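Local coordinates for protein probable benzoylformate decarboxylase (Rhodococcus jostii, PDB 7ORX) that binds thiamine diphosphate together with a sodium ion and belongs to the thiamine diphosphate-dependent enzyme family, at residues A359-L364 / V524-D529; N377-T382 / I454-G459; F408-A413 / G432-G437. All blocks are in the same frame, centred on the assembly; numbering follows the deposited sequence.

Interaction 1. Residues A359-L364 / V524-D529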
loop_
_atom_site.group_PDB
_atom_site.type_symbol
_atom_site.label_atom_id
_atom_site.label_comp_id
_atom_site.label_asym_id
_atom_site.label_seq_id
_atom_site.Cartn_x
_atom_site.Cartn_y
_atom_site.Cartn_z
ATOM N N ALA C 359 7.334 -16.687 -41.706
ATOM C CA ALA C 359 8.097 -15.831 -42.651
ATOM C C ALA C 359 7.341 -15.739 -43.978
ATOM O O ALA C 359 7.311 -14.679 -44.553
ATOM C CB ALA C 359 9.505 -16.340 -42.838
ATOM N N GLN C 360 6.712 -16.808 -44.431
ATOM C CA GLN C 360 5.944 -16.789 -45.706
ATOM C C GLN C 360 4.617 -16.078 -45.492
ATOM O O GLN C 360 4.189 -15.333 -46.386
ATOM C CB GLN C 360 5.679 -18.195 -46.238
ATOM C CG GLN C 360 5.130 -18.157 -47.654
ATOM C CD GLN C 360 4.665 -19.515 -48.123
ATOM O OE1 GLN C 360 4.493 -19.747 -49.319
ATOM N NE2 GLN C 360 4.427 -20.416 -47.178
ATOM N N LEU C 361 3.965 -16.324 -44.366
ATOM C CA LEU C 361 2.688 -15.642 -44.060
ATOM C C LEU C 361 2.919 -14.135 -44.062
ATOM O O LEU C 361 2.104 -13.424 -44.612
ATOM C CB LEU C 361 2.144 -16.114 -42.715
ATOM C CG LEU C 361 0.829 -15.470 -42.326
ATOM C CD1 LEU C 361 -0.226 -15.667 -43.396
ATOM C CD2 LEU C 361 0.336 -16.009 -41.000
ATOM N N PHE C 362 4.013 -13.659 -43.487
ATOM C CA PHE C 362 4.289 -12.209 -43.402
ATOM C C PHE C 362 4.629 -11.667 -44.787
ATOM O O PHE C 362 4.232 -10.556 -45.123
ATOM C CB PHE C 362 5.320 -11.903 -42.316
ATOM C CG PHE C 362 4.865 -12.210 -40.908
ATOM C CD1 PHE C 362 3.548 -12.093 -40.529
ATOM C CD2 PHE C 362 5.766 -12.641 -39.956
ATOM C CE1 PHE C 362 3.135 -12.437 -39.252
ATOM C CE2 PHE C 362 5.358 -12.957 -38.674
ATOM C CZ PHE C 362 4.037 -12.852 -38.322
ATOM N N ALA C 363 5.284 -12.435 -45.629
ATOM C CA ALA C 363 5.593 -12.012 -47.017
ATOM C C ALA C 363 4.301 -11.897 -47.822
ATOM O O ALA C 363 4.171 -10.924 -48.550
ATOM C CB ALA C 363 6.580 -12.953 -47.643
ATOM N N LEU C 364 3.373 -12.845 -47.683
ATOM C CA LEU C 364 1.996 -12.740 -48.252
ATOM C C LEU C 364 1.302 -11.506 -47.649
ATOM O O LEU C 364 0.689 -10.754 -48.399
ATOM C CB LEU C 364 1.206 -14.018 -47.963
ATOM C CG LEU C 364 1.289 -15.107 -49.029
ATOM C CD1 LEU C 364 2.533 -14.984 -49.924
ATOM C CD2 LEU C 364 1.239 -16.486 -48.353
ATOM N N VAL C 524 -5.101 -19.006 -39.853
ATOM C CA VAL C 524 -4.023 -19.601 -40.681
ATOM C C VAL C 524 -3.454 -20.742 -39.865
ATOM O O VAL C 524 -3.106 -20.494 -38.733
ATOM C CB VAL C 524 -2.908 -18.592 -40.986
ATOM C CG1 VAL C 524 -1.789 -19.230 -41.773
ATOM C CG2 VAL C 524 -3.446 -17.375 -41.707
ATOM N N ARG C 525 -3.341 -21.929 -40.435
ATOM C CA ARG C 525 -2.576 -23.039 -39.831
ATOM C C ARG C 525 -1.099 -22.758 -40.109
ATOM O O ARG C 525 -0.726 -22.621 -41.295
ATOM C CB ARG C 525 -3.045 -24.382 -40.400
ATOM C CG ARG C 525 -2.699 -25.553 -39.503
ATOM C CD ARG C 525 -1.622 -26.425 -40.112
ATOM N NE ARG C 525 -2.181 -27.558 -40.861
ATOM C CZ ARG C 525 -2.247 -28.830 -40.442
ATOM N NH1 ARG C 525 -1.799 -29.168 -39.242
ATOM N NH2 ARG C 525 -2.757 -29.769 -41.234
ATOM N N THR C 526 -0.289 -22.645 -39.055
ATOM C CA THR C 526 1.160 -22.315 -39.134
ATOM C C THR C 526 1.994 -23.476 -38.592
ATOM O O THR C 526 1.418 -24.340 -37.871
ATOM C CB THR C 526 1.499 -21.022 -38.379
ATOM O OG1 THR C 526 1.122 -21.190 -37.015
ATOM C CG2 THR C 526 0.823 -19.799 -38.968
ATOM N N ASN C 527 3.287 -23.495 -38.938
ATOM C CA ASN C 527 4.259 -24.545 -38.527
ATOM C C ASN C 527 5.179 -23.999 -37.439
ATOM O O ASN C 527 5.746 -22.829 -37.580
ATOM C CB ASN C 527 5.142 -25.036 -39.675
ATOM C CG ASN C 527 4.371 -25.208 -40.962
ATOM O OD1 ASN C 527 3.295 -25.829 -40.981
ATOM N ND2 ASN C 527 4.908 -24.637 -42.026
ATOM N N PHE C 528 5.348 -24.821 -36.404
ATOM C CA PHE C 528 6.274 -24.562 -35.281
ATOM C C PHE C 528 7.433 -25.550 -35.428
ATOM O O PHE C 528 7.116 -26.770 -35.447
ATOM C CB PHE C 528 5.550 -24.639 -33.925
ATOM C CG PHE C 528 6.471 -24.278 -32.789
ATOM C CD1 PHE C 528 7.022 -23.001 -32.714
ATOM C CD2 PHE C 528 6.860 -25.233 -31.858
ATOM C CE1 PHE C 528 7.925 -22.676 -31.716
ATOM C CE2 PHE C 528 7.771 -24.905 -30.868
ATOM C CZ PHE C 528 8.303 -23.630 -30.798
ATOM N N ASP C 529 8.672 -25.036 -35.533
ATOM C CA ASP C 529 9.956 -25.804 -35.553
ATOM C C ASP C 529 10.157 -26.627 -34.263
ATOM O O ASP C 529 10.438 -26.027 -33.189
ATOM C CB ASP C 529 11.183 -24.894 -35.740
ATOM C CG ASP C 529 11.291 -24.252 -37.110
ATOM O OD1 ASP C 529 10.831 -23.096 -37.200
ATOM O OD2 ASP C 529 11.821 -24.907 -38.070
#

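Interaction 2. Residues N377-T382 / I454-G459. With NA (sodium ion), chain J; TPP (thiamine diphosphate), chain I.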
loop_
_atom_site.group_PDB
_atom_site.type_symbol
_atom_site.label_atom_id
_atom_site.label_comp_id
_atom_site.label_asym_id
_atom_site.label_seq_id
_atom_site.Cartn_x
_atom_site.Cartn_y
_atom_site.Cartn_z
ATOM N N ASN C 377 0.376 -6.730 -33.280
ATOM C CA ASN C 377 1.085 -8.024 -33.163
ATOM C C ASN C 377 0.969 -8.572 -31.747
ATOM O O ASN C 377 1.291 -7.864 -30.831
ATOM C CB ASN C 377 2.562 -7.814 -33.470
ATOM C CG ASN C 377 3.280 -9.110 -33.714
ATOM O OD1 ASN C 377 3.107 -10.055 -32.960
ATOM N ND2 ASN C 377 4.043 -9.189 -34.786
ATOM N N GLU C 378 0.554 -9.813 -31.572
ATOM C CA GLU C 378 0.643 -10.515 -30.272
ATOM C C GLU C 378 0.916 -11.977 -30.593
ATOM O O GLU C 378 0.069 -12.826 -30.333
ATOM C CB GLU C 378 -0.625 -10.280 -29.462
ATOM C CG GLU C 378 -0.496 -10.730 -28.010
ATOM C CD GLU C 378 -1.704 -10.381 -27.134
ATOM O OE1 GLU C 378 -1.564 -9.431 -26.272
ATOM O OE2 GLU C 378 -2.812 -10.992 -27.348
ATOM N N SER C 379 2.035 -12.213 -31.260
ATOM C CA SER C 379 2.466 -13.529 -31.811
ATOM C C SER C 379 3.903 -13.708 -31.349
ATOM O O SER C 379 4.818 -13.114 -31.991
ATOM C CB SER C 379 2.354 -13.590 -33.309
ATOM O OG SER C 379 2.763 -14.861 -33.801
ATOM N N THR C 380 4.075 -14.410 -30.235
ATOM C CA THR C 380 5.275 -14.260 -29.389
ATOM C C THR C 380 6.471 -14.942 -30.060
ATOM O O THR C 380 7.557 -14.340 -30.011
ATOM C CB THR C 380 4.906 -14.617 -27.944
ATOM O OG1 THR C 380 4.076 -15.761 -27.971
ATOM C CG2 THR C 380 4.113 -13.515 -27.265
ATOM N N SER C 381 6.279 -16.054 -30.790
ATOM C CA SER C 381 7.401 -16.874 -31.339
ATOM C C SER C 381 7.821 -16.448 -32.750
ATOM O O SER C 381 8.812 -16.992 -33.213
ATOM C CB SER C 381 7.078 -18.349 -31.306
ATOM O OG SER C 381 6.209 -18.695 -32.366
ATOM N N THR C 382 7.160 -15.473 -33.372
ATOM C CA THR C 382 7.293 -15.116 -34.810
ATOM C C THR C 382 8.015 -13.777 -35.007
ATOM O O THR C 382 7.859 -13.171 -36.077
ATOM C CB THR C 382 5.902 -14.978 -35.425
ATOM O OG1 THR C 382 5.252 -13.856 -34.837
ATOM C CG2 THR C 382 5.033 -16.189 -35.201
ATOM N N ILE C 454 -5.910 -11.973 -38.014
ATOM C CA ILE C 454 -5.243 -13.209 -38.484
ATOM C C ILE C 454 -4.756 -13.960 -37.261
ATOM O O ILE C 454 -3.856 -13.461 -36.579
ATOM C CB ILE C 454 -4.098 -12.863 -39.433
ATOM C CG1 ILE C 454 -4.622 -12.124 -40.660
ATOM C CG2 ILE C 454 -3.336 -14.105 -39.796
ATOM C CD1 ILE C 454 -3.516 -11.547 -41.542
ATOM N N ILE C 455 -5.367 -15.096 -36.968
ATOM C CA ILE C 455 -4.910 -16.013 -35.893
ATOM C C ILE C 455 -3.810 -16.874 -36.507
ATOM O O ILE C 455 -4.112 -17.535 -37.451
ATOM C CB ILE C 455 -6.075 -16.879 -35.388
ATOM C CG1 ILE C 455 -7.273 -16.058 -34.898
ATOM C CG2 ILE C 455 -5.585 -17.823 -34.324
ATOM C CD1 ILE C 455 -6.929 -15.008 -33.898
ATOM N N LEU C 456 -2.578 -16.810 -36.027
ATOM C CA LEU C 456 -1.514 -17.743 -36.417
ATOM C C LEU C 456 -1.647 -18.913 -35.467
ATOM O O LEU C 456 -1.269 -18.750 -34.311
ATOM C CB LEU C 456 -0.145 -17.105 -36.263
ATOM C CG LEU C 456 0.220 -16.102 -37.342
ATOM C CD1 LEU C 456 -0.508 -14.811 -37.135
ATOM C CD2 LEU C 456 1.694 -15.775 -37.317
ATOM N N ASN C 457 -2.236 -20.008 -35.943
ATOM C CA ASN C 457 -2.576 -21.190 -35.121
ATOM C C ASN C 457 -1.525 -22.279 -35.335
ATOM O O ASN C 457 -1.646 -23.007 -36.343
ATOM C CB ASN C 457 -3.957 -21.735 -35.478
ATOM C CG ASN C 457 -4.331 -22.942 -34.637
ATOM O OD1 ASN C 457 -3.481 -23.514 -33.957
ATOM N ND2 ASN C 457 -5.603 -23.309 -34.649
ATOM N N ASN C 458 -0.580 -22.433 -34.403
ATOM C CA ASN C 458 0.420 -23.521 -34.446
ATOM C C ASN C 458 0.110 -24.579 -33.369
ATOM O O ASN C 458 0.943 -25.465 -33.157
ATOM C CB ASN C 458 1.851 -22.976 -34.494
ATOM C CG ASN C 458 2.282 -22.101 -33.357
ATOM O OD1 ASN C 458 1.592 -21.998 -32.358
ATOM N ND2 ASN C 458 3.432 -21.469 -33.536
ATOM N N GLY C 459 -1.087 -24.566 -32.787
ATOM C CA GLY C 459 -1.579 -25.602 -31.853
ATOM C C GLY C 459 -0.893 -25.572 -30.491
ATOM O O GLY C 459 -1.177 -26.471 -29.689
HETATM NA NA NA J . 0.790 -20.758 -30.843
HETATM N "N1'" TPP I . -0.186 -15.122 -19.419
HETATM C "C2'" TPP I . -0.211 -13.835 -19.786
HETATM C CM2 TPP I . -1.392 -13.012 -19.388
HETATM N "N3'" TPP I . 0.752 -13.225 -20.476
HETATM C "C4'" TPP I . 1.825 -13.954 -20.821
HETATM N "N4'" TPP I . 2.779 -13.311 -21.508
HETATM C "C5'" TPP I . 1.939 -15.326 -20.493
HETATM C "C6'" TPP I . 0.885 -15.846 -19.767
HETATM C "C7'" TPP I . 3.131 -16.183 -20.893
HETATM N N3 TPP I . 3.231 -16.426 -22.353
HETATM C C2 TPP I . 4.184 -15.863 -23.101
HETATM S S1 TPP I . 4.140 -16.366 -24.740
HETATM C C5 TPP I . 2.778 -17.380 -24.367
HETATM C C4 TPP I . 2.362 -17.242 -23.081
HETATM C CM4 TPP I . 1.161 -17.903 -22.471
HETATM C C6 TPP I . 2.219 -18.321 -25.398
HETATM C C7 TPP I . 1.233 -17.677 -26.328
HETATM O O7 TPP I . 1.711 -17.920 -27.665
HETATM P PA TPP I . 0.747 -17.778 -28.930
HETATM O O1A TPP I . -0.214 -16.636 -28.957
HETATM O O2A TPP I . 0.144 -19.135 -29.066
HETATM O O3A TPP I . 1.913 -17.516 -30.000
HETATM P PB TPP I . 3.189 -18.453 -30.380
HETATM O O1B TPP I . 3.961 -17.758 -31.490
HETATM O O2B TPP I . 4.004 -18.642 -29.118
HETATM O O3B TPP I . 2.557 -19.747 -30.846
HETATM O O HOH W 1 0.603 -19.356 -32.740
#

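Interaction 3. Residues F408-A413 / G432-G437. With TPP (thiamine diphosphate), chain I.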
loop_
_atom_site.group_PDB
_atom_site.type_symbol
_atom_site.label_atom_id
_atom_site.label_comp_id
_atom_site.label_asym_id
_atom_site.label_seq_id
_atom_site.Cartn_x
_atom_site.Cartn_y
_atom_site.Cartn_z
ATOM N N PHE C 408 -3.805 -8.273 -24.980
ATOM C CA PHE C 408 -3.713 -6.926 -25.568
ATOM C C PHE C 408 -4.127 -6.952 -27.036
ATOM O O PHE C 408 -4.905 -6.120 -27.427
ATOM C CB PHE C 408 -2.303 -6.388 -25.391
ATOM C CG PHE C 408 -1.979 -5.162 -26.195
ATOM C CD1 PHE C 408 -2.226 -3.913 -25.680
ATOM C CD2 PHE C 408 -1.381 -5.257 -27.445
ATOM C CE1 PHE C 408 -1.896 -2.776 -26.396
ATOM C CE2 PHE C 408 -1.047 -4.120 -28.158
ATOM C CZ PHE C 408 -1.335 -2.880 -27.637
ATOM N N GLY C 409 -3.615 -7.882 -27.834
ATOM C CA GLY C 409 -3.672 -7.805 -29.309
ATOM C C GLY C 409 -5.074 -7.754 -29.887
ATOM O O GLY C 409 -5.421 -6.750 -30.547
ATOM N N LEU C 410 -5.883 -8.775 -29.668
ATOM C CA LEU C 410 -7.222 -8.800 -30.300
ATOM C C LEU C 410 -7.966 -7.519 -29.961
ATOM O O LEU C 410 -8.398 -6.809 -30.863
ATOM C CB LEU C 410 -7.998 -10.048 -29.870
ATOM C CG LEU C 410 -8.745 -10.669 -31.039
ATOM C CD1 LEU C 410 -9.164 -12.107 -30.761
ATOM C CD2 LEU C 410 -9.924 -9.797 -31.394
ATOM N N PRO C 411 -8.144 -7.185 -28.665
ATOM C CA PRO C 411 -8.854 -5.974 -28.284
ATOM C C PRO C 411 -8.152 -4.709 -28.779
ATOM O O PRO C 411 -8.823 -3.841 -29.246
ATOM C CB PRO C 411 -8.860 -6.036 -26.761
ATOM C CG PRO C 411 -8.776 -7.500 -26.471
ATOM C CD PRO C 411 -7.746 -7.961 -27.483
ATOM N N ALA C 412 -6.838 -4.608 -28.685
ATOM C CA ALA C 412 -6.175 -3.348 -29.076
ATOM C C ALA C 412 -6.411 -3.155 -30.559
ATOM O O ALA C 412 -6.543 -2.016 -30.955
ATOM C CB ALA C 412 -4.713 -3.338 -28.753
ATOM N N ALA C 413 -6.490 -4.219 -31.338
ATOM C CA ALA C 413 -6.706 -4.107 -32.794
ATOM C C ALA C 413 -8.057 -3.456 -33.028
ATOM O O ALA C 413 -8.162 -2.527 -33.840
ATOM C CB ALA C 413 -6.679 -5.471 -33.455
ATOM N N GLY C 432 -2.638 -18.970 -28.850
ATOM C CA GLY C 432 -2.587 -18.794 -27.388
ATOM C C GLY C 432 -3.139 -17.438 -26.978
ATOM O O GLY C 432 -4.093 -17.426 -26.211
ATOM N N SER C 433 -2.534 -16.359 -27.480
ATOM C CA SER C 433 -2.864 -14.938 -27.176
ATOM C C SER C 433 -4.339 -14.636 -27.421
ATOM O O SER C 433 -4.905 -13.828 -26.672
ATOM C CB SER C 433 -2.054 -14.025 -28.010
ATOM O OG SER C 433 -0.676 -14.265 -27.770
ATOM N N ALA C 434 -4.932 -15.228 -28.458
ATOM C CA ALA C 434 -6.278 -14.822 -28.883
ATOM C C ALA C 434 -7.269 -15.115 -27.759
ATOM O O ALA C 434 -8.226 -14.394 -27.665
ATOM C CB ALA C 434 -6.655 -15.536 -30.134
ATOM N N ASN C 435 -7.052 -16.123 -26.936
ATOM C CA ASN C 435 -8.058 -16.564 -25.935
ATOM C C ASN C 435 -8.166 -15.553 -24.792
ATOM O O ASN C 435 -9.219 -15.512 -24.123
ATOM C CB ASN C 435 -7.718 -17.943 -25.367
ATOM C CG ASN C 435 -7.751 -18.988 -26.445
ATOM O OD1 ASN C 435 -8.763 -19.130 -27.108
ATOM N ND2 ASN C 435 -6.620 -19.633 -26.676
ATOM N N TYR C 436 -7.112 -14.777 -24.533
ATOM C CA TYR C 436 -7.118 -13.778 -23.422
ATOM C C TYR C 436 -8.043 -12.593 -23.780
ATOM O O TYR C 436 -8.542 -12.039 -22.797
ATOM C CB TYR C 436 -5.712 -13.326 -23.040
ATOM C CG TYR C 436 -4.743 -14.404 -22.625
ATOM C CD1 TYR C 436 -4.000 -15.068 -23.587
ATOM C CD2 TYR C 436 -4.502 -14.702 -21.296
ATOM C CE1 TYR C 436 -3.071 -16.034 -23.239
ATOM C CE2 TYR C 436 -3.558 -15.643 -20.925
ATOM C CZ TYR C 436 -2.840 -16.318 -21.901
ATOM O OH TYR C 436 -1.909 -17.292 -21.611
ATOM N N GLY C 437 -8.300 -12.274 -25.068
ATOM C CA GLY C 437 -9.144 -11.129 -25.464
ATOM C C GLY C 437 -10.204 -11.441 -26.492
ATOM O O GLY C 437 -10.574 -10.553 -27.264
HETATM N "N1'" TPP I . -0.186 -15.122 -19.419
HETATM C "C2'" TPP I . -0.211 -13.835 -19.786
HETATM C CM2 TPP I . -1.392 -13.012 -19.388
HETATM N "N3'" TPP I . 0.752 -13.225 -20.476
HETATM C "C4'" TPP I . 1.825 -13.954 -20.821
HETATM N "N4'" TPP I . 2.779 -13.311 -21.508
HETATM C "C5'" TPP I . 1.939 -15.326 -20.493
HETATM C "C6'" TPP I . 0.885 -15.846 -19.767
HETATM C "C7'" TPP I . 3.131 -16.183 -20.893
HETATM N N3 TPP I . 3.231 -16.426 -22.353
HETATM C C2 TPP I . 4.184 -15.863 -23.101
HETATM S S1 TPP I . 4.140 -16.366 -24.740
HETATM C C5 TPP I . 2.778 -17.380 -24.367
HETATM C C4 TPP I . 2.362 -17.242 -23.081
HETATM C CM4 TPP I . 1.161 -17.903 -22.471
HETATM C C6 TPP I . 2.219 -18.321 -25.398
HETATM C C7 TPP I . 1.233 -17.677 -26.328
HETATM O O7 TPP I . 1.711 -17.920 -27.665
HETATM P PA TPP I . 0.747 -17.778 -28.930
HETATM O O1A TPP I . -0.214 -16.636 -28.957
HETATM O O2A TPP I . 0.144 -19.135 -29.066
HETATM O O3A TPP I . 1.913 -17.516 -30.000
HETATM P PB TPP I . 3.189 -18.453 -30.380
HETATM O O1B TPP I . 3.961 -17.758 -31.490
HETATM O O2B TPP I . 4.004 -18.642 -29.118
HETATM O O3B TPP I . 2.557 -19.747 -30.846
HETATM O O HOH W 2 -5.235 -10.763 -27.600
#

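Interaction 1. Residues A359-L364 / V524-D529
Leu-361, on helix 358-368, and Val-524, near the end of strand 520-525, reach toward each other tip to tip and supply most of the apolar contact between 359-364 and 524-529. Leu-361 CG stands opposite the backbone N (chi1 -180°), which carries both methyls out from the helix to the sheet. There the fork of the leucine meets the fork of the valine: Leu-361 CD2 lies 3.9 Å from Val-524 CG1 and 4.1 Å from Val-524 CG2, while Leu-361 CD1 is 4.0 Å from Val-524 CG2. A lighter touch follows two residues further on, just past the strand's end, where Leu-361 CD2 comes to 4.3 Å from Thr-526 CG2. All three residues are buried, and Leu-456 of the adjacent strand and Phe-506 of helix 503-515 also pack against Leu-361.

No hydrogen bond spans the two segments. Polar ties lie around them instead: the backbones of Val-524 and Thr-526 bond to strand 452-457, and the Asn-527 side chain bonds to Gly-355 and Asp-357, in the loop that leads into the helix. On another flank of the helix, Phe-362 makes a T-shaped stack with Phe-386.

Apolar side chains of a helix packed on one face of adjacent parallel strands are the layered packing of the alpha/beta thiamine diphosphate-binding fold, here in its C-terminal domain.

Interaction 2. Residues N377-T382 / I454-G459
Ser-379 and Thr-382 face Leu-456 where two parallel strands of the thiamine diphosphate-binding fold end beside the cofactor's diphosphate; Asn-457 and Asn-458 are the asparagine pair that closes the family's GDG-to-NN cofactor-binding motif. Leu-456 sends one methyl across. Its CD2 lies 3.8 Å from Ser-379 OG and 4.0 Å from Thr-382 CG2, the threonine and leucine side chains passing at a slant. Ser-379 OG is held in this position by donating to Thr-382 OG1 at 2.9 Å, with the threonine's polar branch turned to the serine and its methyl to the leucine.

The ends of both strands are shaped by Asx turns: Asn-377 OD1 accepts from Ser-379 N, and Asn-457 OD1 from Gly-459 N. Each donor arrives nearly along the C=O axis (167°), yet both bonds are bent at the hydrogen (about 138°), as so tight a turn requires. Beyond the first turn, Ser-381 grips one terminal phosphate oxygen twice, with its backbone N 3.0 Å from thiamine diphosphate O1B and its OG 2.6 Å from the same O1B. With chi1 at 78°, that hydroxyl folds back over its own backbone, so amide and side chain converge on one acceptor. Thr-380 OG1 adds a weak bond to O2B.

From the opposing segment, Asn-458 binds the sodium ion, whose protein ligands are completed by Asp-431 and Thr-460. The diphosphate contributes one oxygen from each phosphate, O2A and O3B. Water 1 fills a further sodium position at 2.4 Å and donates a hydrogen bond to Leu-456 O.

Interaction 3. Residues F408-A413 / G432-G437
The backbones of 408-413 and 432-437 draw closest at Leu-410 and Gly-437, whose CA atoms are 5.7 Å apart. The former segment enters helix 409-418. In the latter, residues 432-436 coil like a helix, though their amide bonds are weak or irregular, and Gly-437 departs from the turn; it opens with Gly-432, the second glycine of the GDG signature of the thiamine diphosphate-binding fold. No direct hydrogen bond joins the segments, but water 2 bridges them, accepting from Leu-410 N at 2.9 Å and donating to Ser-433 O.

Gly-437 lets the two backbones come together. Having no side chain, it lays its carbonyl and CA against the neighbouring proline ring: Pro-411 CG lies 3.6 Å from Gly-437 O. The same oxygen touches Leu-410 CB, and farther out Leu-410 CD1 meets Ala-434 at its carbonyl O (4.0 Å) and its CB (4.3 Å). Ile-453 and Ile-455 of strand 452-457 continue this apolar layer against Leu-410 and Ala-434 respectively.

On its cofactor side, 432-437 offers successive backbone amides to the inner phosphate of thiamine diphosphate. Gly-432 N donates to O2A at 2.8 Å, with an N-H...O angle of 140°, and Ser-433 N donates more directly to O1A, also at 2.8 Å (166°). Tyr-436 turns away from the helix to the pyrimidine end of the cofactor, its CG opposite the carbonyl carbon (chi1 -57°). There its hydroxyl bonds to Asn-26 of the second subunit, placing this end of the pocket at a subunit interface. The tyrosine ring lies obliquely to the pyrimidine, with Tyr-436 CE2 3.7 Å from thiamine diphosphate N1'.

How the interactions relate
Interactions 1 and 2 share the sheet of the C-terminal domain and lie 9 Å apart between centres: strands 520-525 and 452-457 are neighbours, with Val-524 N 3.0 Å from Ile-455 O in a probable hydrogen bond. Interaction 3 lies 11 Å from interaction 2, centre to centre, and the two are joined through Glu-378, whose OE1 is 2.8 Å from Phe-408 N in a probable hydrogen bond. Both meet thiamine diphosphate, interaction 2 mainly at the terminal phosphate and the sodium ion, interaction 3 at the inner phosphate and pyrimidine. Interaction 1 stands behind the site; the Thr-526 side chain is about 6 Å from both sodium and cofactor.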